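Local coordinates for protein involved in catabolism of external DNA (Legionella pneumophila subsp. pneumophila, PDB 2OO3) that probably methylates the N6 atom of one adenine in 23S ribosomal RNA, using S-adenosyl-L-methionine as the methyl donor, at residues S148-L153 against P179-N184; R25-L30 against L37-T42. One frame throughout, in Å; residues are numbered along the deposited sequence.

Interaction 1 of 2, residues S148-L153 against P179-N184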
ATOM      1  N   SER A 148       4.572  -4.342  16.244  1.00 18.91           N
ATOM      2  CA  SER A 148       5.261  -4.083  17.500  1.00 21.27           C
ATOM      3  C   SER A 148       6.413  -3.096  17.310  1.00 21.73           C
ATOM      4  O   SER A 148       6.687  -2.312  18.202  1.00 22.69           O
ATOM      5  CB  SER A 148       5.717  -5.407  18.165  1.00 21.03           C
ATOM      6  OG  SER A 148       6.926  -5.903  17.585  1.00 26.20           O
ATOM      7  N   LYS A 149       7.037  -3.083  16.135  1.00 22.86           N
ATOM      8  CA  LYS A 149       8.150  -2.162  15.849  1.00 23.88           C
ATOM      9  C   LYS A 149       7.793  -0.693  15.729  1.00 25.33           C
ATOM     10  O   LYS A 149       8.669   0.174  15.931  1.00 26.21           O
ATOM     11  CB  LYS A 149       8.901  -2.564  14.574  1.00 24.16           C
ATOM     12  CG  LYS A 149       9.979  -3.584  14.787  1.00 23.10           C
ATOM     13  CD  LYS A 149      11.096  -3.028  15.635  1.00 24.65           C
ATOM     14  CE  LYS A 149      12.172  -4.064  15.891  1.00 27.40           C
ATOM     15  NZ  LYS A 149      13.143  -3.519  16.881  1.00 30.14           N
ATOM     16  N   LEU A 150       6.540  -0.398  15.375  1.00 25.07           N
ATOM     17  CA  LEU A 150       6.074   0.981  15.318  1.00 25.14           C
ATOM     18  C   LEU A 150       6.513   1.781  16.564  1.00 25.40           C
ATOM     19  O   LEU A 150       7.059   2.890  16.457  1.00 25.82           O
ATOM     20  CB  LEU A 150       4.558   1.027  15.151  1.00 24.90           C
ATOM     21  CG  LEU A 150       3.997   0.641  13.783  1.00 25.48           C
ATOM     22  CD1 LEU A 150       2.483   0.696  13.787  1.00 25.37           C
ATOM     23  CD2 LEU A 150       4.554   1.576  12.697  1.00 25.09           C
ATOM     24  N   ASN A 151       6.308   1.193  17.740  1.00 24.34           N
ATOM     25  CA  ASN A 151       6.610   1.852  18.991  1.00 23.97           C
ATOM     26  C   ASN A 151       8.099   2.192  19.158  1.00 22.75           C
ATOM     27  O   ASN A 151       8.434   3.252  19.662  1.00 21.91           O
ATOM     28  CB  ASN A 151       6.082   0.975  20.135  1.00 25.06           C
ATOM     29  CG  ASN A 151       6.286   1.588  21.524  1.00 28.32           C
ATOM     30  OD1 ASN A 151       6.757   0.888  22.449  1.00 33.04           O
ATOM     31  ND2 ASN A 151       5.901   2.866  21.699  1.00 27.01           N
ATOM     32  N   ALA A 152       8.983   1.310  18.686  1.00 21.40           N
ATOM     33  CA  ALA A 152      10.428   1.452  18.899  1.00 20.04           C
ATOM     34  C   ALA A 152      11.120   2.414  17.936  1.00 19.29           C
ATOM     35  O   ALA A 152      12.171   2.996  18.282  1.00 19.46           O
ATOM     36  CB  ALA A 152      11.102   0.084  18.813  1.00 20.08           C
ATOM     37  N   LEU A 153      10.553   2.560  16.731  1.00 16.72           N
ATOM     38  CA  LEU A 153      11.242   3.203  15.612  1.00 15.06           C
ATOM     39  C   LEU A 153      10.780   4.618  15.330  1.00 14.89           C
ATOM     40  O   LEU A 153      11.365   5.279  14.481  1.00 13.44           O
ATOM     41  CB  LEU A 153      11.089   2.378  14.323  1.00 16.13           C
ATOM     42  CG  LEU A 153      11.655   0.951  14.371  1.00 16.88           C
ATOM     43  CD1 LEU A 153      11.368   0.241  13.090  1.00 19.75           C
ATOM     44  CD2 LEU A 153      13.153   0.964  14.635  1.00 18.85           C
ATOM     45  N   PRO A 179      -5.376  -0.340  14.439  1.00  6.74           N
ATOM     46  CA  PRO A 179      -5.573   1.064  14.804  1.00  7.42           C
ATOM     47  C   PRO A 179      -4.984   1.424  16.162  1.00  7.82           C
ATOM     48  O   PRO A 179      -4.604   2.564  16.352  1.00  7.83           O
ATOM     49  CB  PRO A 179      -7.090   1.203  14.865  1.00  7.14           C
ATOM     50  CG  PRO A 179      -7.606   0.113  13.919  1.00  7.04           C
ATOM     51  CD  PRO A 179      -6.658  -1.031  14.240  1.00  7.67           C
ATOM     52  N   TYR A 180      -4.955   0.468  17.092  1.00  9.48           N
ATOM     53  CA  TYR A 180      -4.331   0.676  18.400  1.00 10.86           C
ATOM     54  C   TYR A 180      -2.841   1.031  18.221  1.00 10.10           C
ATOM     55  O   TYR A 180      -2.374   2.015  18.770  1.00  9.97           O
ATOM     56  CB  TYR A 180      -4.449  -0.570  19.273  1.00 13.00           C
ATOM     57  CG  TYR A 180      -3.959  -0.366  20.704  1.00 15.61           C
ATOM     58  CD1 TYR A 180      -4.745   0.299  21.623  1.00 18.98           C
ATOM     59  CD2 TYR A 180      -2.713  -0.838  21.120  1.00 19.39           C
ATOM     60  CE1 TYR A 180      -4.326   0.490  22.930  1.00 21.08           C
ATOM     61  CE2 TYR A 180      -2.273  -0.649  22.446  1.00 22.52           C
ATOM     62  CZ  TYR A 180      -3.102   0.015  23.341  1.00 20.61           C
ATOM     63  OH  TYR A 180      -2.717   0.233  24.671  1.00 24.07           O
ATOM     64  N   ALA A 181      -2.125   0.224  17.444  1.00  9.10           N
ATOM     65  CA  ALA A 181      -0.721   0.479  17.168  1.00  9.35           C
ATOM     66  C   ALA A 181      -0.487   1.821  16.433  1.00  9.43           C
ATOM     67  O   ALA A 181       0.454   2.559  16.759  1.00  9.71           O
ATOM     68  CB  ALA A 181      -0.124  -0.677  16.369  1.00  9.10           C
ATOM     69  N   ILE A 182      -1.298   2.118  15.421  1.00  8.99           N
ATOM     70  CA  ILE A 182      -1.179   3.424  14.732  1.00  8.57           C
ATOM     71  C   ILE A 182      -1.474   4.582  15.677  1.00 10.20           C
ATOM     72  O   ILE A 182      -0.767   5.582  15.661  1.00 10.46           O
ATOM     73  CB  ILE A 182      -2.066   3.510  13.473  1.00  7.93           C
ATOM     74  CG1 ILE A 182      -1.699   2.385  12.496  1.00  5.92           C
ATOM     75  CG2 ILE A 182      -1.991   4.927  12.810  1.00  7.07           C
ATOM     76  CD1 ILE A 182      -2.732   2.154  11.355  1.00  8.31           C
ATOM     77  N   LYS A 183      -2.505   4.460  16.524  1.00 10.55           N
ATOM     78  CA  LYS A 183      -2.782   5.526  17.472  1.00 10.52           C
ATOM     79  C   LYS A 183      -1.554   5.797  18.344  1.00 10.36           C
ATOM     80  O   LYS A 183      -1.181   6.967  18.551  1.00  9.91           O
ATOM     81  CB  LYS A 183      -4.018   5.203  18.341  1.00 10.79           C
ATOM     82  CG  LYS A 183      -4.422   6.383  19.268  1.00 12.33           C
ATOM     83  CD  LYS A 183      -5.737   6.073  19.991  1.00 13.12           C
ATOM     84  CE  LYS A 183      -5.923   6.953  21.185  1.00 18.25           C
ATOM     85  NZ  LYS A 183      -7.190   6.575  21.939  1.00 23.43           N
ATOM     86  N   ASN A 184      -0.887   4.735  18.799  1.00  9.24           N
ATOM     87  CA  ASN A 184       0.274   4.895  19.685  1.00 11.12           C
ATOM     88  C   ASN A 184       1.422   5.576  18.944  1.00 11.06           C
ATOM     89  O   ASN A 184       2.042   6.499  19.473  1.00  9.16           O
ATOM     90  CB  ASN A 184       0.772   3.544  20.211  1.00 11.64           C
ATOM     91  CG  ASN A 184       2.112   3.659  20.940  1.00 18.10           C
ATOM     92  OD1 ASN A 184       3.152   3.122  20.486  1.00 21.56           O
ATOM     93  ND2 ASN A 184       2.105   4.392  22.063  1.00 19.09           N
TER
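Asn-184 OD1 lies 3.0 Å from Asn-151 ND2, the closest approach of the two segments and the one place where polar side-chain groups face each other. The same oxygen also comes alongside the stem of its partner, 3.6 Å from Asn-151 CB. The two amide planes are turned 55° apart, so the groups meet obliquely and do not lie flat on one another. Each residue carries CG anti to its own backbone N, and for Asn-151 (chi1 -178°) this swings the amide over to the other helix although the side chain leaves the backbone in another direction. One level deeper the contact turns apolar. The CD1 branch of Leu-150 reaches the methyl of Ala-181, CB, at 3.9 Å, and the same CD1 skirts Ala-181 O at 4.1 Å. Because alanine reaches no further than CB, the leucine bridges most of the gap.

The two segments run almost exactly side by side, 3° apart in direction with axes 9.1 Å from each other. They belong to successive helices of a Rossmann-like methyltransferase fold: helix 146-153 leads into strand 161-165, and helix 174-188 comes after it. Underneath, Leu-150 rests on Ile-163 and Leu-40, while Ile-182 settles on Ile-165 of the sheet and also touches Met-213 of helix 203-216. Lys-188 NZ, further along helix 174-188, donates a hydrogen bond to Asn-151 O and so joins the two helices.

Interaction 2 of 2, residues R25-L30 against L37-T42; sequences RLLAYL and LFYLET
Leu-37 pushes both of its methyls against Leu-30, the last residue of helix 14-30. The CD1 branch meets Leu-30 CD1 at 3.9 Å, while CD2 lies 4.0 Å from Leu-30 CB, so one leucine clasps the other at its end and at its root. The two side chains cross at about a right angle. Leu-37 holds CG anti to its backbone N (chi1 176°), which carries the isobutyl group from the residue just before the strand toward the helix.

One helical turn earlier, Leu-27 makes the second apolar touch: its CD2 approaches Tyr-39 CD1 at 4.1 Å, slanting in on the ring. Here it is the end of the leucine that reaches the strand. The phenol is steadied from its far end, where Tyr-39 OH donates a short hydrogen bond of 2.5 Å to Glu-41 OE1. The oxygen lies in the plane of the ring and is approached on its anti side, 19° out of the carboxylate plane. Two residues apart on an extended strand, tyrosine and glutamate rise on the same face of the sheet, which lets the bond form. Glu-41 OE2 is hydrogen-bonded in turn to Ser-44 OG, so the carboxylate links the tyrosine to the loop after the strand. Ser-102, a predicted S-adenosyl-L-methionine-binding residue, has its side chain about 4 Å from that of Tyr-39.

The contact is buried. Strand 38-41 runs between parallel strands 115-119 and 161-165; Leu-162 of the latter touches Leu-27, Leu-30 and Tyr-39, and helix 102-109 flanks them with Gln-109 against Leu-27 and Ala-106 against Tyr-39.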
ATOM      1  N   ARG A  25       2.232   6.992  -5.544  1.00  6.17           N
ATOM      2  CA  ARG A  25       1.864   8.424  -5.565  1.00  5.78           C
ATOM      3  C   ARG A  25       2.395   9.066  -4.288  1.00  6.48           C
ATOM      4  O   ARG A  25       2.915  10.199  -4.312  1.00  5.98           O
ATOM      5  CB  ARG A  25       0.336   8.597  -5.681  1.00  6.00           C
ATOM      6  CG  ARG A  25      -0.245   7.964  -6.964  1.00  9.85           C
ATOM      7  CD  ARG A  25      -0.297   8.914  -8.173  1.00 15.97           C
ATOM      8  NE  ARG A  25       0.735   9.948  -8.272  1.00 14.92           N
ATOM      9  CZ  ARG A  25       1.775   9.922  -9.109  1.00 15.42           C
ATOM     10  NH1 ARG A  25       2.006   8.902  -9.908  1.00 18.01           N
ATOM     11  NH2 ARG A  25       2.618  10.921  -9.124  1.00 16.53           N
ATOM     12  N   LEU A  26       2.341   8.316  -3.180  1.00  5.27           N
ATOM     13  CA  LEU A  26       2.858   8.828  -1.904  1.00  5.65           C
ATOM     14  C   LEU A  26       4.369   9.022  -1.982  1.00  6.91           C
ATOM     15  O   LEU A  26       4.877  10.045  -1.538  1.00  6.82           O
ATOM     16  CB  LEU A  26       2.478   7.900  -0.729  1.00  5.45           C
ATOM     17  CG  LEU A  26       0.951   7.831  -0.471  1.00  4.48           C
ATOM     18  CD1 LEU A  26       0.698   6.798   0.598  1.00  6.69           C
ATOM     19  CD2 LEU A  26       0.392   9.234  -0.032  1.00  4.32           C
ATOM     20  N   LEU A  27       5.065   8.052  -2.573  1.00  7.15           N
ATOM     21  CA  LEU A  27       6.528   8.102  -2.735  1.00  8.28           C
ATOM     22  C   LEU A  27       6.957   9.239  -3.660  1.00  8.41           C
ATOM     23  O   LEU A  27       7.879   9.987  -3.338  1.00  8.16           O
ATOM     24  CB  LEU A  27       7.066   6.771  -3.254  1.00  7.77           C
ATOM     25  CG  LEU A  27       6.982   5.599  -2.236  1.00  9.10           C
ATOM     26  CD1 LEU A  27       7.295   4.325  -2.981  1.00  9.81           C
ATOM     27  CD2 LEU A  27       7.914   5.758  -1.060  1.00  9.81           C
ATOM     28  N   ALA A  28       6.236   9.388  -4.775  1.00  8.47           N
ATOM     29  CA  ALA A  28       6.450  10.473  -5.727  1.00  9.15           C
ATOM     30  C   ALA A  28       6.309  11.834  -5.065  1.00 10.16           C
ATOM     31  O   ALA A  28       7.071  12.753  -5.396  1.00  9.94           O
ATOM     32  CB  ALA A  28       5.497  10.367  -6.917  1.00  9.07           C
ATOM     33  N   TYR A  29       5.365  11.976  -4.128  1.00  9.54           N
ATOM     34  CA  TYR A  29       5.184  13.283  -3.473  1.00 10.87           C
ATOM     35  C   TYR A  29       6.288  13.566  -2.492  1.00 10.32           C
ATOM     36  O   TYR A  29       6.885  14.666  -2.489  1.00 10.05           O
ATOM     37  CB  TYR A  29       3.884  13.341  -2.688  1.00 12.06           C
ATOM     38  CG  TYR A  29       3.704  14.666  -1.954  1.00 14.68           C
ATOM     39  CD1 TYR A  29       3.277  15.806  -2.643  1.00 15.16           C
ATOM     40  CD2 TYR A  29       3.950  14.779  -0.568  1.00 13.07           C
ATOM     41  CE1 TYR A  29       3.078  17.024  -1.978  1.00 16.13           C
ATOM     42  CE2 TYR A  29       3.760  15.990   0.111  1.00 12.70           C
ATOM     43  CZ  TYR A  29       3.305  17.104  -0.602  1.00 16.48           C
ATOM     44  OH  TYR A  29       3.100  18.327   0.040  1.00 19.39           O
ATOM     45  N   LEU A  30       6.551  12.582  -1.633  1.00  9.25           N
ATOM     46  CA  LEU A  30       7.461  12.813  -0.510  1.00  8.87           C
ATOM     47  C   LEU A  30       8.891  13.025  -0.938  1.00  9.44           C
ATOM     48  O   LEU A  30       9.638  13.755  -0.273  1.00  8.93           O
ATOM     49  CB  LEU A  30       7.368  11.684   0.513  1.00  8.65           C
ATOM     50  CG  LEU A  30       6.110  11.672   1.389  1.00  9.10           C
ATOM     51  CD1 LEU A  30       6.166  10.444   2.286  1.00 11.59           C
ATOM     52  CD2 LEU A  30       6.033  12.907   2.213  1.00  9.76           C
ATOM     53  N   LEU A  37      14.152  10.584   4.121  1.00 10.86           N
ATOM     54  CA  LEU A  37      12.871  10.043   4.513  1.00  9.94           C
ATOM     55  C   LEU A  37      13.130   8.688   5.147  1.00  8.97           C
ATOM     56  O   LEU A  37      13.937   7.877   4.633  1.00  8.84           O
ATOM     57  CB  LEU A  37      11.960   9.914   3.256  1.00 10.21           C
ATOM     58  CG  LEU A  37      10.572   9.269   3.377  1.00 10.90           C
ATOM     59  CD1 LEU A  37       9.596  10.144   4.179  1.00 10.23           C
ATOM     60  CD2 LEU A  37       9.964   8.973   1.997  1.00 10.82           C
ATOM     61  N   PHE A  38      12.482   8.440   6.282  1.00  7.95           N
ATOM     62  CA  PHE A  38      12.394   7.088   6.826  1.00  7.04           C
ATOM     63  C   PHE A  38      11.182   6.374   6.189  1.00  7.25           C
ATOM     64  O   PHE A  38      10.052   6.890   6.239  1.00  6.07           O
ATOM     65  CB  PHE A  38      12.182   7.178   8.345  1.00  7.77           C
ATOM     66  CG  PHE A  38      12.124   5.852   9.038  1.00  7.05           C
ATOM     67  CD1 PHE A  38      13.127   4.911   8.846  1.00  9.01           C
ATOM     68  CD2 PHE A  38      11.095   5.560   9.917  1.00  9.52           C
ATOM     69  CE1 PHE A  38      13.112   3.702   9.492  1.00  8.09           C
ATOM     70  CE2 PHE A  38      11.064   4.305  10.583  1.00 10.83           C
ATOM     71  CZ  PHE A  38      12.060   3.384  10.356  1.00  8.71           C
ATOM     72  N   TYR A  39      11.408   5.202   5.608  1.00  5.76           N
ATOM     73  CA  TYR A  39      10.315   4.443   5.025  1.00  6.58           C
ATOM     74  C   TYR A  39      10.202   3.149   5.828  1.00  5.96           C
ATOM     75  O   TYR A  39      11.139   2.363   5.874  1.00  5.33           O
ATOM     76  CB  TYR A  39      10.588   4.149   3.540  1.00  6.71           C
ATOM     77  CG  TYR A  39       9.570   3.221   2.930  1.00  7.33           C
ATOM     78  CD1 TYR A  39       8.311   3.711   2.515  1.00  9.84           C
ATOM     79  CD2 TYR A  39       9.838   1.860   2.767  1.00  6.17           C
ATOM     80  CE1 TYR A  39       7.360   2.865   1.958  1.00  8.29           C
ATOM     81  CE2 TYR A  39       8.875   0.989   2.185  1.00  7.28           C
ATOM     82  CZ  TYR A  39       7.651   1.511   1.801  1.00  9.00           C
ATOM     83  OH  TYR A  39       6.684   0.712   1.232  1.00  9.77           O
ATOM     84  N   LEU A  40       9.060   2.963   6.476  1.00  6.32           N
ATOM     85  CA  LEU A  40       8.823   1.775   7.316  1.00  6.98           C
ATOM     86  C   LEU A  40       7.662   0.918   6.792  1.00  7.49           C
ATOM     87  O   LEU A  40       6.530   1.427   6.642  1.00  6.78           O
ATOM     88  CB  LEU A  40       8.554   2.216   8.777  1.00  7.01           C
ATOM     89  CG  LEU A  40       8.052   1.154   9.762  1.00  9.54           C
ATOM     90  CD1 LEU A  40       9.123   0.075   9.942  1.00  7.94           C
ATOM     91  CD2 LEU A  40       7.762   1.825  11.063  1.00 10.51           C
ATOM     92  N   GLU A  41       7.935  -0.365   6.516  1.00  6.93           N
ATOM     93  CA  GLU A  41       6.877  -1.321   6.240  1.00  8.44           C
ATOM     94  C   GLU A  41       6.723  -2.291   7.369  1.00  8.64           C
ATOM     95  O   GLU A  41       7.692  -2.926   7.787  1.00  9.98           O
ATOM     96  CB  GLU A  41       7.118  -2.105   4.951  1.00  8.97           C
ATOM     97  CG  GLU A  41       6.829  -1.346   3.684  1.00 11.45           C
ATOM     98  CD  GLU A  41       7.075  -2.216   2.452  1.00 13.84           C
ATOM     99  OE1 GLU A  41       7.380  -1.694   1.358  1.00 10.89           O
ATOM    100  OE2 GLU A  41       6.977  -3.445   2.608  1.00 17.67           O
ATOM    101  N   THR A  42       5.490  -2.444   7.847  1.00  8.22           N
ATOM    102  CA  THR A  42       5.194  -3.351   8.968  1.00  7.82           C
ATOM    103  C   THR A  42       5.021  -4.817   8.488  1.00  6.87           C
ATOM    104  O   THR A  42       5.256  -5.755   9.236  1.00  6.25           O
ATOM    105  CB  THR A  42       3.884  -2.888   9.700  1.00  8.26           C
ATOM    106  OG1 THR A  42       2.877  -2.627   8.713  1.00  8.37           O
ATOM    107  CG2 THR A  42       4.078  -1.569  10.485  1.00  9.48           C
TER

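Overall arrangement
The centres of the two interactions are 17 Å apart, and they come in series along the chain, 25-30/37-42 closing before 148-153/179-184 opens. They lie on opposite faces of the parallel part of one sheet, whose first seven strands follow the 3-2-1-4-5-7-6 order of class I methyltransferases. Strand 38-41 links them: Tyr-39 faces helix 14-30, while Leu-40 points the other way, its CD2 3.6 Å from Leu-150 CD2. Thr-42, just past the end of that strand, also packs on Leu-150. Together they layer helix, sheet and helix beside the predicted S-adenosyl-L-methionine site, to which His-43 and Gly-146 are assigned.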